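Side-chain contacts in periplasmic protein TorT (Vibrio parahaemolyticus, PDB 3O1I), which probably takes part, in the periplasm, in sensing trimethylamine N-oxide and signalling its presence to a partner sensor kinase: residues F173-D176 with L181-N184; G231-L236 with K283-D288. All blocks are in the same frame, centred on the assembly; numbering follows the deposited sequence.

In the fold
Neither contact belongs wholly to the core: each is partly buried, with one buried residue among those that touch, Gln182 in contact 1 and Leu236 in contact 2. Both belong to the lobe built round the parallel sheet edged by strands 167-172 and 222-225. Contact 1 is local, joining the loop after strand 167-172 to helix 179-192; contact 2 is long-range, bringing helix 230-236 against the segment between strand 278-280 and helix 287-291. Their centres are 25 Å apart. In contact 1 the buried glutamine gives a hydrogen bond to a carbonyl of a loop whose Asp176 is exposed. Contact 2, with no exposed residue among those that touch, relies on apolar side chains bridging separated backbones.

Contact 1 (F173-D176 with L181-N184)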
loop_
_atom_site.group_PDB
_atom_site.type_symbol
_atom_site.label_atom_id
_atom_site.label_comp_id
_atom_site.label_asym_id
_atom_site.label_seq_id
_atom_site.Cartn_x
_atom_site.Cartn_y
_atom_site.Cartn_z
ATOM N N PHE D 173 14.434 7.508 -26.466
ATOM C CA PHE D 173 13.961 6.573 -25.459
ATOM C C PHE D 173 12.485 6.759 -25.163
ATOM O O PHE D 173 12.036 7.842 -24.804
ATOM C CB PHE D 173 14.779 6.714 -24.170
ATOM C CG PHE D 173 16.248 6.508 -24.370
ATOM C CD1 PHE D 173 17.087 7.589 -24.613
ATOM C CD2 PHE D 173 16.780 5.227 -24.420
ATOM C CE1 PHE D 173 18.432 7.397 -24.902
ATOM C CE2 PHE D 173 18.125 5.026 -24.710
ATOM C CZ PHE D 173 18.949 6.113 -24.955
ATOM N N TRP D 174 11.737 5.676 -25.307
ATOM C CA TRP D 174 10.310 5.700 -25.064
ATOM C C TRP D 174 9.986 5.123 -23.693
ATOM O O TRP D 174 10.700 4.268 -23.184
ATOM C CB TRP D 174 9.600 4.908 -26.156
ATOM C CG TRP D 174 10.072 5.266 -27.527
ATOM C CD1 TRP D 174 11.016 4.611 -28.273
ATOM C CD2 TRP D 174 9.663 6.397 -28.298
ATOM N NE1 TRP D 174 11.218 5.269 -29.463
ATOM C CE2 TRP D 174 10.403 6.370 -29.505
ATOM C CE3 TRP D 174 8.743 7.434 -28.089
ATOM C CZ2 TRP D 174 10.249 7.347 -30.503
ATOM C CZ3 TRP D 174 8.591 8.403 -29.081
ATOM C CH2 TRP D 174 9.342 8.351 -30.274
ATOM N N ALA D 175 8.902 5.601 -23.102
ATOM C CA ALA D 175 8.470 5.150 -21.794
ATOM C C ALA D 175 7.266 5.976 -21.414
ATOM O O ALA D 175 7.153 7.130 -21.808
ATOM C CB ALA D 175 9.568 5.352 -20.779
ATOM N N ASP D 176 6.367 5.397 -20.636
ATOM C CA ASP D 176 5.178 6.122 -20.230
ATOM C C ASP D 176 5.542 7.455 -19.569
ATOM O O ASP D 176 6.666 7.651 -19.107
ATOM C CB ASP D 176 4.352 5.245 -19.292
ATOM C CG ASP D 176 4.083 3.860 -19.878
ATOM O OD1 ASP D 176 3.595 3.769 -21.028
ATOM O OD2 ASP D 176 4.356 2.855 -19.189
ATOM N N LEU D 181 9.777 6.955 -14.467
ATOM C CA LEU D 181 10.205 6.185 -15.632
ATOM C C LEU D 181 11.027 7.072 -16.562
ATOM O O LEU D 181 11.957 6.605 -17.232
ATOM C CB LEU D 181 8.989 5.652 -16.397
ATOM C CG LEU D 181 7.879 4.982 -15.590
ATOM C CD1 LEU D 181 6.826 4.446 -16.549
ATOM C CD2 LEU D 181 8.463 3.858 -14.742
ATOM N N GLN D 182 10.662 8.354 -16.604
ATOM C CA GLN D 182 11.360 9.332 -17.438
ATOM C C GLN D 182 12.684 9.714 -16.775
ATOM O O GLN D 182 13.712 9.828 -17.446
ATOM C CB GLN D 182 10.496 10.587 -17.639
ATOM C CG GLN D 182 9.296 10.410 -18.569
ATOM C CD GLN D 182 9.691 9.920 -19.957
ATOM O OE1 GLN D 182 10.639 10.426 -20.564
ATOM N NE2 GLN D 182 8.950 8.940 -20.470
ATOM N N ARG D 183 12.650 9.903 -15.455
ATOM C CA ARG D 183 13.856 10.258 -14.713
ATOM C C ARG D 183 14.908 9.241 -15.075
ATOM O O ARG D 183 16.042 9.583 -15.409
ATOM C CB ARG D 183 13.624 10.210 -13.200
ATOM C CG ARG D 183 14.903 10.456 -12.411
ATOM C CD ARG D 183 14.707 10.351 -10.908
ATOM N NE ARG D 183 14.261 11.605 -10.304
ATOM C CZ ARG D 183 13.033 12.095 -10.412
ATOM N NH1 ARG D 183 12.118 11.435 -11.109
ATOM N NH2 ARG D 183 12.716 13.234 -9.815
ATOM N N ASN D 184 14.508 7.978 -14.996
ATOM C CA ASN D 184 15.385 6.870 -15.325
ATOM C C ASN D 184 15.907 7.054 -16.755
ATOM O O ASN D 184 17.077 6.809 -17.042
ATOM C CB ASN D 184 14.613 5.552 -15.188
ATOM C CG ASN D 184 15.460 4.343 -15.516
ATOM O OD1 ASN D 184 16.380 3.988 -14.774
ATOM N ND2 ASN D 184 15.160 3.706 -16.642
#
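Gln182 reaches back from helix 179-192 to the main chain of Asp176, in the loop that leads into that helix from strand 167-172. This strand-loop-helix unit belongs to the alternating beta/alpha architecture of periplasmic binding proteins. From CB, which does not point straight at the loop, the Gln182 chain bends at its second torsion (chi2 -57°), and this turn brings its end inward. CG then passes 3.8 Å from Asp176 O, and CD carries the amide alongside the same oxygen. At the tip, NE2 of Gln182 donates to Asp176 O over 3.0 Å. The bond is almost straight at nitrogen (172°) and the acceptor lies in the amide plane, yet the donor stands well above the carbonyl plane, 53° out of it. Ala175 O is also close to NE2, but its angle is too poor for a hydrogen bond; the CB of Ala175 lies 3.7 Å from the same NE2.

Beside this bond the packing is largely aliphatic. Leu181 CD1 sits 3.8 Å from Asp176 CB and 3.9 Å from the carboxylate oxygen Asp176 OD2, while Ala175 CB faces Leu181 CB at 4.4 Å. Gln182 also packs on Leu142 of strand 137-142 and on Val203 and Ala204 of helix 202-214. The chemistry thus implies a neutral tie: an uncharged amide gives one N-H to a backbone carbonyl, joining Gln182 to the loop without an ion pair.

Contact 2 (G231-L236 with K283-D288); sequences GVYRGL and KTLHDD
Leu285 is the centre of an inverse gamma turn (phi -88°, psi 69°), which projects its side chain at Tyr233 and Leu236 in the last turn of helix 230-236. In this alpha/beta lobe of the periplasmic binding protein fold, the contact joins that helix to the connection between strand 278-280 and helix 287-291, whose N-cap position is taken by His286. The backbones stay well apart, the nearest CA atoms, those of Leu236 and Lys283, being 7.8 Å from each other, and side chains bridge the gap.

Tyr233 and Leu236 are three residues apart, so one helix surface offers both partners. The tyrosine ring arrives because CG lies anti to the backbone N (chi1 170°), which brings its end nearer to Leu285 than its CB direction alone would suggest. Around this apolar meeting, Leu285 also packs on Leu237 and Leu280, Tyr233 on Leu228 and Leu294, and Leu236 on Val241 and Ala244. Tyr233 packs as well on a polar side chain from the chain of another protein, which places this end of the contact near an interface of the assembly.

The two branches of Leu285 divide the work. CD1 meets the Tyr233 ring obliquely, 3.8 Å from its CE1, and CD2 of the same leucine comes to 4.2 Å from Leu236 CB.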
loop_
_atom_site.group_PDB
_atom_site.type_symbol
_atom_site.label_atom_id
_atom_site.label_comp_id
_atom_site.label_asym_id
_atom_site.label_seq_id
_atom_site.Cartn_x
_atom_site.Cartn_y
_atom_site.Cartn_z
ATOM N N GLY D 231 5.558 23.234 -14.576
ATOM C CA GLY D 231 6.929 22.957 -14.194
ATOM C C GLY D 231 7.884 23.443 -15.251
ATOM O O GLY D 231 8.881 24.099 -14.944
ATOM N N VAL D 232 7.576 23.108 -16.502
ATOM C CA VAL D 232 8.396 23.531 -17.635
ATOM C C VAL D 232 8.381 25.061 -17.726
ATOM O O VAL D 232 9.334 25.667 -18.198
ATOM C CB VAL D 232 7.890 22.914 -18.957
ATOM C CG1 VAL D 232 8.655 23.486 -20.139
ATOM C CG2 VAL D 232 8.068 21.402 -18.907
ATOM N N TYR D 233 7.297 25.677 -17.258
ATOM C CA TYR D 233 7.186 27.130 -17.254
ATOM C C TYR D 233 8.181 27.698 -16.247
ATOM O O TYR D 233 9.036 28.497 -16.620
ATOM C CB TYR D 233 5.772 27.579 -16.880
ATOM C CG TYR D 233 5.662 29.069 -16.629
ATOM C CD1 TYR D 233 5.711 29.995 -17.685
ATOM C CD2 TYR D 233 5.531 29.560 -15.327
ATOM C CE1 TYR D 233 5.630 31.376 -17.442
ATOM C CE2 TYR D 233 5.452 30.924 -15.074
ATOM C CZ TYR D 233 5.500 31.827 -16.127
ATOM O OH TYR D 233 5.408 33.170 -15.832
ATOM N N ARG D 234 8.080 27.285 -14.983
ATOM C CA ARG D 234 9.000 27.778 -13.951
ATOM C C ARG D 234 10.456 27.620 -14.404
ATOM O O ARG D 234 11.341 28.384 -14.000
ATOM C CB ARG D 234 8.819 27.017 -12.639
ATOM C CG ARG D 234 9.350 27.788 -11.459
ATOM C CD ARG D 234 9.692 26.891 -10.303
ATOM N NE ARG D 234 11.117 26.548 -10.231
ATOM C CZ ARG D 234 11.747 25.690 -11.035
ATOM N NH1 ARG D 234 11.103 25.052 -12.013
ATOM N NH2 ARG D 234 13.033 25.446 -10.839
ATOM N N GLY D 235 10.693 26.615 -15.241
ATOM C CA GLY D 235 12.034 26.374 -15.741
ATOM C C GLY D 235 12.432 27.429 -16.752
ATOM O O GLY D 235 13.591 27.852 -16.804
ATOM N N LEU D 236 11.473 27.837 -17.574
ATOM C CA LEU D 236 11.716 28.867 -18.567
ATOM C C LEU D 236 12.017 30.148 -17.801
ATOM O O LEU D 236 12.962 30.861 -18.120
ATOM C CB LEU D 236 10.482 29.050 -19.448
ATOM C CG LEU D 236 10.308 27.919 -20.455
ATOM C CD1 LEU D 236 8.937 27.993 -21.070
ATOM C CD2 LEU D 236 11.391 28.000 -21.519
ATOM N N LYS D 283 12.755 34.603 -21.772
ATOM C CA LYS D 283 12.374 36.007 -21.676
ATOM C C LYS D 283 11.133 36.285 -22.529
ATOM O O LYS D 283 10.429 37.268 -22.308
ATOM C CB LYS D 283 13.535 36.899 -22.132
ATOM C CG LYS D 283 14.790 36.806 -21.270
ATOM C CD LYS D 283 15.893 37.683 -21.850
ATOM C CE LYS D 283 17.119 37.723 -20.954
ATOM N NZ LYS D 283 18.174 38.650 -21.467
ATOM N N THR D 284 10.875 35.403 -23.494
ATOM C CA THR D 284 9.729 35.509 -24.400
ATOM C C THR D 284 8.419 35.104 -23.710
ATOM O O THR D 284 7.474 34.650 -24.363
ATOM C CB THR D 284 9.917 34.590 -25.625
ATOM O OG1 THR D 284 11.174 34.870 -26.245
ATOM C CG2 THR D 284 8.824 34.816 -26.641
ATOM N N LEU D 285 8.352 35.289 -22.397
ATOM C CA LEU D 285 7.162 34.898 -21.646
ATOM C C LEU D 285 6.070 35.946 -21.543
ATOM O O LEU D 285 5.802 36.460 -20.460
ATOM C CB LEU D 285 7.563 34.448 -20.238
ATOM C CG LEU D 285 8.604 33.320 -20.170
ATOM C CD1 LEU D 285 8.815 32.920 -18.729
ATOM C CD2 LEU D 285 8.146 32.123 -20.999
ATOM N N HIS D 286 5.426 36.239 -22.671
ATOM C CA HIS D 286 4.345 37.230 -22.722
ATOM C C HIS D 286 3.181 36.819 -21.815
ATOM O O HIS D 286 2.554 35.783 -22.039
ATOM C CB HIS D 286 3.829 37.385 -24.163
ATOM C CG HIS D 286 4.877 37.806 -25.148
ATOM N ND1 HIS D 286 5.669 38.920 -24.965
ATOM C CD2 HIS D 286 5.245 37.276 -26.338
ATOM C CE1 HIS D 286 6.479 39.057 -26.000
ATOM N NE2 HIS D 286 6.243 38.073 -26.847
ATOM N N ASP D 287 2.882 37.634 -20.808
ATOM C CA ASP D 287 1.793 37.325 -19.883
ATOM C C ASP D 287 0.474 36.944 -20.556
ATOM O O ASP D 287 -0.087 35.891 -20.270
ATOM C CB ASP D 287 1.560 38.498 -18.922
ATOM C CG ASP D 287 2.725 38.710 -17.973
ATOM O OD1 ASP D 287 3.682 37.911 -18.039
ATOM O OD2 ASP D 287 2.685 39.664 -17.163
ATOM N N ASP D 288 -0.018 37.786 -21.456
ATOM C CA ASP D 288 -1.285 37.508 -22.125
ATOM C C ASP D 288 -1.407 36.073 -22.646
ATOM O O ASP D 288 -2.498 35.490 -22.620
ATOM C CB ASP D 288 -1.516 38.497 -23.281
ATOM C CG ASP D 288 -0.563 38.281 -24.441
ATOM O OD1 ASP D 288 0.642 38.584 -24.298
ATOM O OD2 ASP D 288 -1.025 37.805 -25.502
#